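Local coordinates for protein galactose-1-phosphate uridylyltransferase (Bacillus cereus, PDB 4QVU) that is of unknown function but has a HIT-like fold, binds zinc and may act as a UDP-glucose:hexose-1-phosphate uridylyltransferase, at residues K91-L96 / E213-K218; D136-D141 / F207-N212; F169-E174 / D180-Y185. All coordinates share one frame; numbering follows the deposited sequence.

Contact 1. Residues K91-L96 / E213-K218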
loop_
_atom_site.group_PDB
_atom_site.type_symbol
_atom_site.label_atom_id
_atom_site.label_comp_id
_atom_site.label_asym_id
_atom_site.label_seq_id
_atom_site.Cartn_x
_atom_site.Cartn_y
_atom_site.Cartn_z
ATOM N N LYS A 91 12.317 26.893 -17.168
ATOM C CA LYS A 91 12.581 27.272 -18.569
ATOM C C LYS A 91 13.586 26.315 -19.225
ATOM O O LYS A 91 13.310 25.809 -20.308
ATOM C CB LYS A 91 13.102 28.729 -18.674
ATOM C CG LYS A 91 13.354 29.211 -20.116
ATOM C CD LYS A 91 13.790 30.683 -20.267
ATOM C CE LYS A 91 15.272 30.970 -20.133
ATOM N NZ LYS A 91 15.737 30.981 -18.720
ATOM N N HIS A 92 14.723 26.050 -18.566
ATOM C CA HIS A 92 15.760 25.194 -19.135
ATOM C C HIS A 92 15.354 23.721 -19.103
ATOM O O HIS A 92 15.749 22.986 -20.005
ATOM C CB HIS A 92 17.097 25.413 -18.430
ATOM C CG HIS A 92 17.650 26.772 -18.740
ATOM N ND1 HIS A 92 18.072 27.103 -20.021
ATOM C CD2 HIS A 92 17.769 27.863 -17.950
ATOM C CE1 HIS A 92 18.443 28.369 -19.959
ATOM N NE2 HIS A 92 18.292 28.864 -18.732
ATOM N N TRP A 93 14.531 23.308 -18.124
ATOM C CA TRP A 93 14.007 21.950 -18.018
ATOM C C TRP A 93 13.054 21.653 -19.184
ATOM O O TRP A 93 13.200 20.628 -19.856
ATOM C CB TRP A 93 13.290 21.772 -16.662
ATOM C CG TRP A 93 12.306 20.636 -16.553
ATOM C CD1 TRP A 93 12.547 19.312 -16.785
ATOM C CD2 TRP A 93 10.993 20.704 -15.969
ATOM N NE1 TRP A 93 11.424 18.568 -16.499
ATOM C CE2 TRP A 93 10.470 19.389 -15.958
ATOM C CE3 TRP A 93 10.197 21.755 -15.466
ATOM C CZ2 TRP A 93 9.185 19.097 -15.478
ATOM C CZ3 TRP A 93 8.926 21.463 -14.992
ATOM C CH2 TRP A 93 8.435 20.147 -14.996
ATOM N N LEU A 94 12.100 22.555 -19.423
ATOM C CA LEU A 94 11.076 22.364 -20.432
ATOM C C LEU A 94 11.650 22.504 -21.840
ATOM O O LEU A 94 11.232 21.743 -22.712
ATOM C CB LEU A 94 9.894 23.332 -20.219
ATOM C CG LEU A 94 9.074 23.108 -18.926
ATOM C CD1 LEU A 94 7.967 24.085 -18.810
ATOM C CD2 LEU A 94 8.504 21.699 -18.839
ATOM N N ASN A 95 12.631 23.405 -22.056
ATOM C CA ASN A 95 13.247 23.586 -23.374
ATOM C C ASN A 95 14.144 22.413 -23.752
ATOM O O ASN A 95 14.212 22.092 -24.938
ATOM C CB ASN A 95 14.051 24.881 -23.452
ATOM C CG ASN A 95 13.202 26.121 -23.530
ATOM O OD1 ASN A 95 12.184 26.180 -24.235
ATOM N ND2 ASN A 95 13.643 27.164 -22.856
ATOM N N LEU A 96 14.826 21.772 -22.767
ATOM C CA LEU A 96 15.709 20.626 -23.036
ATOM C C LEU A 96 14.881 19.392 -23.453
ATOM O O LEU A 96 15.362 18.589 -24.252
ATOM C CB LEU A 96 16.602 20.289 -21.824
ATOM C CG LEU A 96 17.796 19.335 -22.072
ATOM C CD1 LEU A 96 18.924 20.027 -22.837
ATOM C CD2 LEU A 96 18.344 18.791 -20.764
ATOM N N GLU A 213 -0.706 18.529 -18.893
ATOM C CA GLU A 213 -0.499 19.947 -19.228
ATOM C C GLU A 213 -0.460 20.833 -17.948
ATOM O O GLU A 213 -0.831 22.010 -17.994
ATOM C CB GLU A 213 -1.573 20.444 -20.208
ATOM C CG GLU A 213 -1.490 19.789 -21.579
ATOM C CD GLU A 213 -2.587 20.191 -22.548
ATOM O OE1 GLU A 213 -2.700 21.397 -22.869
ATOM O OE2 GLU A 213 -3.309 19.284 -23.023
ATOM N N LYS A 214 0.049 20.263 -16.827
ATOM C CA LYS A 214 0.226 20.938 -15.530
ATOM C C LYS A 214 1.675 20.858 -15.069
ATOM O O LYS A 214 2.341 19.861 -15.349
ATOM C CB LYS A 214 -0.669 20.324 -14.430
ATOM C CG LYS A 214 -2.158 20.306 -14.680
ATOM C CD LYS A 214 -2.780 19.323 -13.704
ATOM C CE LYS A 214 -4.207 18.991 -14.022
ATOM N NZ LYS A 214 -4.699 17.896 -13.157
ATOM N N ILE A 215 2.146 21.872 -14.324
ATOM C CA ILE A 215 3.485 21.859 -13.740
ATOM C C ILE A 215 3.289 21.587 -12.266
ATOM O O ILE A 215 2.595 22.342 -11.577
ATOM C CB ILE A 215 4.344 23.119 -14.027
ATOM C CG1 ILE A 215 4.630 23.230 -15.549
ATOM C CG2 ILE A 215 5.662 23.070 -13.202
ATOM C CD1 ILE A 215 5.315 24.511 -16.017
ATOM N N ILE A 216 3.852 20.462 -11.808
ATOM C CA ILE A 216 3.746 19.977 -10.438
ATOM C C ILE A 216 5.104 19.942 -9.779
ATOM O O ILE A 216 6.073 19.437 -10.360
ATOM C CB ILE A 216 3.097 18.562 -10.387
ATOM C CG1 ILE A 216 1.746 18.522 -11.148
ATOM C CG2 ILE A 216 2.966 18.068 -8.927
ATOM C CD1 ILE A 216 1.164 17.127 -11.419
ATOM N N CYS A 217 5.159 20.431 -8.536
ATOM C CA CYS A 217 6.335 20.302 -7.712
ATOM C C CYS A 217 5.976 19.507 -6.478
ATOM O O CYS A 217 5.164 19.953 -5.662
ATOM C CB CYS A 217 6.971 21.636 -7.347
ATOM S SG CYS A 217 8.432 21.453 -6.291
ATOM N N LYS A 218 6.578 18.323 -6.343
ATOM C CA LYS A 218 6.380 17.502 -5.165
ATOM C C LYS A 218 7.531 17.791 -4.198
ATOM O O LYS A 218 8.696 17.619 -4.555
ATOM C CB LYS A 218 6.268 16.020 -5.527
ATOM C CG LYS A 218 5.935 15.119 -4.348
ATOM C CD LYS A 218 5.895 13.651 -4.728
ATOM C CE LYS A 218 4.639 13.237 -5.453
ATOM N NZ LYS A 218 3.473 13.143 -4.537
#
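The indole of Trp-93 presents its six-membered edge to Ile-215: CG2 of the isoleucine lies near the ring plane, 4.1 Å from Trp-93 CZ3. One face of the same ring is covered from within the helix by Leu-94, whose CD2 sits 3.7 Å above the plane, displaced toward the rim. The pyrrole nitrogen points elsewhere, since Trp-93 NE1 donates to the carbonyl oxygen of Val-105 and so helps to fix the rotation of the indole.

Ile-215 answers both helix residues with separate branches. Its CG2, anti to the backbone N, takes the indole edge, and the isoleucine and the indole run alongside one another with opposite headings. Its longer branch meets Leu-94 tip to tip, with Leu-94 CD1 3.9 Å from Ile-215 CD1. No hydrogen bond spans the two segments; the contact is small, apolar and buried.

Helix 79-97 thus lies over one face of the antiparallel sheet, with Trp-93 reaching across to Leu-107 on strand 104-111 and Tyr-210 on strand 203-211. Strand 214-222 presents Ile-215 to the helix on this face, where it also packs against Tyr-210 and against Ile-173 of strand 169-173, its other neighbour in the sheet.

Contact 2. Residues D136-D141 / F207-N212. With NA (sodium ion), chain D; NA (sodium ion), chain B.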
loop_
_atom_site.group_PDB
_atom_site.type_symbol
_atom_site.label_atom_id
_atom_site.label_comp_id
_atom_site.label_asym_id
_atom_site.label_seq_id
_atom_site.Cartn_x
_atom_site.Cartn_y
_atom_site.Cartn_z
ATOM N N ASP A 136 6.417 7.254 -16.410
ATOM C CA ASP A 136 6.058 5.840 -16.520
ATOM C C ASP A 136 5.536 5.211 -15.221
ATOM O O ASP A 136 4.431 4.674 -15.244
ATOM C CB ASP A 136 7.241 4.996 -17.010
ATOM C CG ASP A 136 7.472 5.072 -18.498
ATOM O OD1 ASP A 136 6.706 5.783 -19.182
ATOM O OD2 ASP A 136 8.411 4.404 -18.987
ATOM N N ASN A 137 6.298 5.280 -14.113
ATOM C CA ASN A 137 5.955 4.615 -12.851
ATOM C C ASN A 137 5.354 5.546 -11.801
ATOM O O ASN A 137 5.346 5.196 -10.625
ATOM C CB ASN A 137 7.201 3.948 -12.267
ATOM C CG ASN A 137 7.861 2.966 -13.190
ATOM O OD1 ASN A 137 7.215 2.263 -13.974
ATOM N ND2 ASN A 137 9.172 2.898 -13.120
ATOM N N VAL A 138 4.828 6.692 -12.197
ATOM C CA VAL A 138 4.096 7.570 -11.272
ATOM C C VAL A 138 2.665 7.675 -11.821
ATOM O O VAL A 138 2.465 7.641 -13.045
ATOM C CB VAL A 138 4.741 8.961 -10.973
ATOM C CG1 VAL A 138 6.073 8.804 -10.247
ATOM C CG2 VAL A 138 4.900 9.819 -12.227
ATOM N N GLU A 139 1.668 7.701 -10.931
ATOM C CA GLU A 139 0.279 7.792 -11.390
ATOM C C GLU A 139 -0.331 9.126 -10.956
ATOM O O GLU A 139 0.210 9.802 -10.085
ATOM C CB GLU A 139 -0.568 6.610 -10.902
ATOM C CG GLU A 139 -0.596 6.392 -9.405
ATOM C CD GLU A 139 -1.760 5.530 -8.958
ATOM O OE1 GLU A 139 -2.924 5.931 -9.197
ATOM O OE2 GLU A 139 -1.510 4.477 -8.329
ATOM N N GLN A 140 -1.450 9.496 -11.586
ATOM C CA GLN A 140 -2.233 10.712 -11.355
ATOM C C GLN A 140 -2.588 10.883 -9.866
ATOM O O GLN A 140 -2.426 11.985 -9.330
ATOM C CB GLN A 140 -3.519 10.668 -12.207
ATOM C CG GLN A 140 -3.236 10.630 -13.717
ATOM C CD GLN A 140 -4.454 10.391 -14.591
ATOM O OE1 GLN A 140 -5.369 9.619 -14.254
ATOM N NE2 GLN A 140 -4.438 10.981 -15.786
ATOM N N ASP A 141 -3.004 9.787 -9.189
ATOM C CA ASP A 141 -3.399 9.810 -7.775
ATOM C C ASP A 141 -2.227 10.072 -6.818
ATOM O O ASP A 141 -2.492 10.396 -5.659
ATOM C CB ASP A 141 -4.095 8.506 -7.374
ATOM C CG ASP A 141 -5.533 8.391 -7.869
ATOM O OD1 ASP A 141 -5.949 9.227 -8.717
ATOM O OD2 ASP A 141 -6.238 7.466 -7.421
ATOM N N PHE A 207 10.746 17.581 -6.526
ATOM C CA PHE A 207 10.589 16.830 -7.773
ATOM C C PHE A 207 9.621 17.561 -8.652
ATOM O O PHE A 207 8.540 17.927 -8.190
ATOM C CB PHE A 207 10.138 15.383 -7.558
ATOM C CG PHE A 207 11.043 14.579 -6.669
ATOM C CD1 PHE A 207 12.277 14.132 -7.127
ATOM C CD2 PHE A 207 10.661 14.259 -5.373
ATOM C CE1 PHE A 207 13.123 13.408 -6.300
ATOM C CE2 PHE A 207 11.501 13.519 -4.552
ATOM C CZ PHE A 207 12.727 13.099 -5.021
ATOM N N PHE A 208 10.007 17.800 -9.905
ATOM C CA PHE A 208 9.140 18.493 -10.839
ATOM C C PHE A 208 8.628 17.520 -11.870
ATOM O O PHE A 208 9.328 16.579 -12.250
ATOM C CB PHE A 208 9.861 19.668 -11.499
ATOM C CG PHE A 208 10.093 20.841 -10.576
ATOM C CD1 PHE A 208 11.191 20.869 -9.716
ATOM C CD2 PHE A 208 9.238 21.940 -10.595
ATOM C CE1 PHE A 208 11.415 21.965 -8.876
ATOM C CE2 PHE A 208 9.465 23.040 -9.754
ATOM C CZ PHE A 208 10.557 23.048 -8.905
ATOM N N TYR A 209 7.372 17.737 -12.289
ATOM C CA TYR A 209 6.664 16.919 -13.277
ATOM C C TYR A 209 5.856 17.795 -14.226
ATOM O O TYR A 209 5.292 18.814 -13.805
ATOM C CB TYR A 209 5.708 15.904 -12.590
ATOM C CG TYR A 209 6.266 15.190 -11.372
ATOM C CD1 TYR A 209 6.301 15.814 -10.127
ATOM C CD2 TYR A 209 6.669 13.856 -11.443
ATOM C CE1 TYR A 209 6.814 15.170 -9.006
ATOM C CE2 TYR A 209 7.140 13.183 -10.314
ATOM C CZ TYR A 209 7.231 13.852 -9.104
ATOM O OH TYR A 209 7.692 13.215 -7.981
ATOM N N TYR A 210 5.812 17.398 -15.505
ATOM C CA TYR A 210 4.969 18.013 -16.520
ATOM C C TYR A 210 3.996 16.915 -16.915
ATOM O O TYR A 210 4.355 16.003 -17.664
ATOM C CB TYR A 210 5.756 18.634 -17.699
ATOM C CG TYR A 210 4.842 19.318 -18.696
ATOM C CD1 TYR A 210 4.388 20.618 -18.478
ATOM C CD2 TYR A 210 4.375 18.644 -19.823
ATOM C CE1 TYR A 210 3.511 21.236 -19.368
ATOM C CE2 TYR A 210 3.489 19.248 -20.712
ATOM C CZ TYR A 210 3.062 20.545 -20.481
ATOM O OH TYR A 210 2.189 21.146 -21.351
ATOM N N LEU A 211 2.810 16.932 -16.278
ATOM C CA LEU A 211 1.767 15.914 -16.405
ATOM C C LEU A 211 0.418 16.555 -16.683
ATOM O O LEU A 211 0.086 17.546 -16.040
ATOM C CB LEU A 211 1.717 15.108 -15.083
ATOM C CG LEU A 211 0.697 13.955 -14.968
ATOM C CD1 LEU A 211 1.049 12.786 -15.897
ATOM C CD2 LEU A 211 0.623 13.438 -13.552
ATOM N N ASN A 212 -0.363 15.988 -17.633
ATOM C CA ASN A 212 -1.712 16.443 -18.029
ATOM C C ASN A 212 -1.755 17.986 -18.231
ATOM O O ASN A 212 -2.693 18.655 -17.779
ATOM C CB ASN A 212 -2.770 16.007 -16.986
ATOM C CG ASN A 212 -2.857 14.519 -16.706
ATOM O OD1 ASN A 212 -3.064 14.095 -15.564
ATOM N ND2 ASN A 212 -2.722 13.690 -17.729
HETATM NA NA NA D . 3.295 3.345 -16.641
HETATM NA NA NA B . 2.368 7.737 -15.281
HETATM O O HOH W 1 0.611 9.587 -14.974
HETATM O O HOH W 2 5.060 1.509 -16.989
#
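Asn-212 OD1 has two weak partners: Gln-140 NE2, whose hydrogen bond is 3.4 Å long and bent to 136° at the hydrogen, and a tetraethylene glycol molecule, probably from the crystallisation liquor. The two side chains cross at about a right angle, with their amide planes 65° apart, so the groups meet without stacking. Gln-140 reaches the asparagine with a chain extended beyond CG (chi2 172°), which carries the amide nearer than the direction of its CB would suggest. The other end of that amide is held at the subunit interface: Gln-140 OE1 accepts from Asn-137 ND2 of the third subunit.

Two residues earlier, Val-138 points toward strand 203-211, and its CG2 approaches the Tyr-209 ring obliquely, 4.5 Å from CE2. The phenol is held by a different copy, Tyr-209 OH being hydrogen-bonded to the carbonyl oxygen of Gly-231 of the second subunit.

Backbone oxygens of the loop also bind sodium ions. Val-138 O is 2.2 Å from one ion, completed by water 1, Leu-135 O of the same chain and Asp-136 O of the third subunit; Asp-136 O is 2.2 Å from the other, where water 2 and the carbonyl oxygens of Leu-135 and Val-138 of the third subunit are the other ligands. The same loop of two subunits thus shares both sodium sites reciprocally, lying over one face of the antiparallel sheet of a HIT-like fold.

Contact 3. Residues F169-E174 / D180-Y185. With ZN (zinc ion), chain C.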
loop_
_atom_site.group_PDB
_atom_site.type_symbol
_atom_site.label_atom_id
_atom_site.label_comp_id
_atom_site.label_asym_id
_atom_site.label_seq_id
_atom_site.Cartn_x
_atom_site.Cartn_y
_atom_site.Cartn_z
ATOM N N PHE A 169 4.133 16.811 -0.342
ATOM C CA PHE A 169 3.387 18.039 -0.601
ATOM C C PHE A 169 3.401 18.315 -2.096
ATOM O O PHE A 169 4.469 18.444 -2.690
ATOM C CB PHE A 169 3.962 19.229 0.190
ATOM C CG PHE A 169 4.089 19.020 1.683
ATOM C CD1 PHE A 169 2.974 19.099 2.511
ATOM C CD2 PHE A 169 5.327 18.788 2.267
ATOM C CE1 PHE A 169 3.094 18.916 3.889
ATOM C CE2 PHE A 169 5.446 18.625 3.650
ATOM C CZ PHE A 169 4.332 18.704 4.452
ATOM N N ASN A 170 2.213 18.366 -2.711
ATOM C CA ASN A 170 2.058 18.586 -4.146
ATOM C C ASN A 170 1.575 19.992 -4.397
ATOM O O ASN A 170 0.549 20.410 -3.858
ATOM C CB ASN A 170 1.100 17.558 -4.747
ATOM C CG ASN A 170 1.491 16.134 -4.429
ATOM O OD1 ASN A 170 2.532 15.630 -4.863
ATOM N ND2 ASN A 170 0.695 15.478 -3.610
ATOM N N ILE A 171 2.352 20.735 -5.189
ATOM C CA ILE A 171 2.050 22.103 -5.587
ATOM C C ILE A 171 1.790 22.059 -7.089
ATOM O O ILE A 171 2.701 21.734 -7.856
ATOM C CB ILE A 171 3.173 23.085 -5.180
ATOM C CG1 ILE A 171 3.654 22.844 -3.735
ATOM C CG2 ILE A 171 2.707 24.507 -5.389
ATOM C CD1 ILE A 171 4.860 23.615 -3.336
ATOM N N ILE A 172 0.535 22.310 -7.505
ATOM C CA ILE A 172 0.123 22.218 -8.915
ATOM C C ILE A 172 -0.332 23.583 -9.448
ATOM O O ILE A 172 -1.115 24.268 -8.792
ATOM C CB ILE A 172 -1.029 21.151 -9.103
ATOM C CG1 ILE A 172 -0.762 19.805 -8.373
ATOM C CG2 ILE A 172 -1.386 20.918 -10.574
ATOM C CD1 ILE A 172 -1.418 19.653 -7.035
ATOM N N ILE A 173 0.142 23.947 -10.657
ATOM C CA ILE A 173 -0.283 25.124 -11.440
ATOM C C ILE A 173 -0.782 24.588 -12.786
ATOM O O ILE A 173 -0.282 23.570 -13.263
ATOM C CB ILE A 173 0.757 26.278 -11.601
ATOM C CG1 ILE A 173 2.075 25.809 -12.277
ATOM C CG2 ILE A 173 0.998 26.984 -10.264
ATOM C CD1 ILE A 173 3.021 26.915 -12.728
ATOM N N GLU A 174 -1.787 25.244 -13.372
ATOM C CA GLU A 174 -2.387 24.800 -14.632
ATOM C C GLU A 174 -1.884 25.653 -15.808
ATOM O O GLU A 174 -1.968 25.209 -16.955
ATOM C CB GLU A 174 -3.918 24.860 -14.524
ATOM C CG GLU A 174 -4.638 23.847 -15.398
ATOM C CD GLU A 174 -6.079 23.611 -14.990
ATOM O OE1 GLU A 174 -6.299 22.932 -13.959
ATOM O OE2 GLU A 174 -6.988 24.086 -15.709
ATOM N N ASP A 180 5.458 32.306 -10.599
ATOM C CA ASP A 180 5.878 33.075 -9.423
ATOM C C ASP A 180 5.077 32.649 -8.179
ATOM O O ASP A 180 5.582 32.750 -7.059
ATOM C CB ASP A 180 5.734 34.576 -9.671
ATOM C CG ASP A 180 6.695 35.147 -10.704
ATOM O OD1 ASP A 180 7.741 34.506 -10.967
ATOM O OD2 ASP A 180 6.442 36.275 -11.189
ATOM N N GLU A 181 3.846 32.148 -8.381
ATOM C CA GLU A 181 3.002 31.650 -7.299
ATOM C C GLU A 181 3.539 30.314 -6.827
ATOM O O GLU A 181 3.562 30.072 -5.626
ATOM C CB GLU A 181 1.534 31.537 -7.733
ATOM C CG GLU A 181 0.897 32.874 -8.058
ATOM C CD GLU A 181 -0.541 32.785 -8.519
ATOM O OE1 GLU A 181 -1.433 32.592 -7.661
ATOM O OE2 GLU A 181 -0.778 32.948 -9.737
ATOM N N LEU A 182 4.017 29.467 -7.777
ATOM C CA LEU A 182 4.633 28.155 -7.532
ATOM C C LEU A 182 5.883 28.338 -6.668
ATOM O O LEU A 182 5.977 27.722 -5.607
ATOM C CB LEU A 182 4.966 27.466 -8.878
ATOM C CG LEU A 182 5.623 26.073 -8.865
ATOM C CD1 LEU A 182 4.675 25.019 -8.354
ATOM C CD2 LEU A 182 6.056 25.673 -10.268
ATOM N N ALA A 183 6.781 29.263 -7.085
ATOM C CA ALA A 183 8.033 29.632 -6.415
ATOM C C ALA A 183 7.795 30.050 -4.956
ATOM O O ALA A 183 8.566 29.659 -4.077
ATOM C CB ALA A 183 8.706 30.767 -7.178
ATOM N N ASN A 184 6.710 30.813 -4.698
ATOM C CA ASN A 184 6.350 31.259 -3.351
ATOM C C ASN A 184 5.863 30.082 -2.498
ATOM O O ASN A 184 6.254 29.986 -1.336
ATOM C CB ASN A 184 5.282 32.357 -3.389
ATOM C CG ASN A 184 4.955 32.919 -2.019
ATOM O OD1 ASN A 184 5.828 33.424 -1.294
ATOM N ND2 ASN A 184 3.687 32.840 -1.632
ATOM N N TYR A 185 5.025 29.191 -3.077
ATOM C CA TYR A 185 4.477 28.007 -2.409
ATOM C C TYR A 185 5.588 27.007 -2.088
ATOM O O TYR A 185 5.556 26.409 -1.012
ATOM C CB TYR A 185 3.382 27.352 -3.263
ATOM C CG TYR A 185 1.998 27.922 -3.024
ATOM C CD1 TYR A 185 1.717 29.261 -3.283
ATOM C CD2 TYR A 185 0.954 27.109 -2.592
ATOM C CE1 TYR A 185 0.448 29.790 -3.067
ATOM C CE2 TYR A 185 -0.326 27.625 -2.381
ATOM C CZ TYR A 185 -0.571 28.968 -2.612
ATOM O OH TYR A 185 -1.827 29.489 -2.416
HETATM ZN ZN ZN C . -1.562 32.637 -11.570
#
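Ile-171 and Leu-182 form the centre of a strand-turn-helix unit in this HIT-like fold, in which helix 179-195 turns back over the strand that precedes it. The axes of strand 169-173 and helix 180-185 run nearly antiparallel, at 169°, and come within 8.9 Å of each other.

In the first shell, Ile-171 CG2 fits between two helix residues one turn apart, 3.6 Å from Leu-182 CD1 and 3.6 Å from Tyr-185 CB. The tyrosine gives the strand its CB while its ring leads away, leaving Ile-171 CG2 oblique to the aromatic plane. The longer branch of Ile-171 comes up against the helix backbone, its CD1 lying 3.7 Å from the carbonyl oxygen of Tyr-185. Leu-182 sets CG opposite the backbone N (chi1 180°), and this turns its two methyls to the strand: CD1 serves Ile-171, while CD2 lies 4.1 Å from Ile-173 CD1, where the side chains cross at about a right angle.

Beyond this shell, strand 154-159 adds Ile-154, which packs on Ile-171, Ile-173 and Tyr-185. On the other flank, backbone hydrogen bonds of Ile-171 with Cys-217 and of Ile-173 with Ile-215 hold the strand in place beside 214-222. The ring of Tyr-185, turned from the strand, meets that of Phe-252.

The start of the helix lies beside the zinc site. Cys-178, just ahead of the helix, and His-153, which precedes strand 154-159, provide two ligands through SG and ND1. Glu-181 supplies the third from its extended side chain, with OE2 2.0 Å from the zinc ion.

In the fold
From the N terminus, helix 79-97 opens the longest loop, which contact 1 closes 117 residues later at strand 214-222. Contact 2 starts within it, joining the loop after strand 123-129 to strand 203-211, and contact 3 is innermost, a short connection from strand 169-173 to helix 179-195. The three are concentric; none cross. Their strands 203-211, 214-222 and 169-173 are consecutive in the sheet, tied by bonds such as Lys-218 N to Phe-207 O and Cys-217 N to Ile-171 O. Contacts 1 and 3 place helices on one face, whereas contact 2 brings the sodium-binding loop and neighbouring subunits to the other.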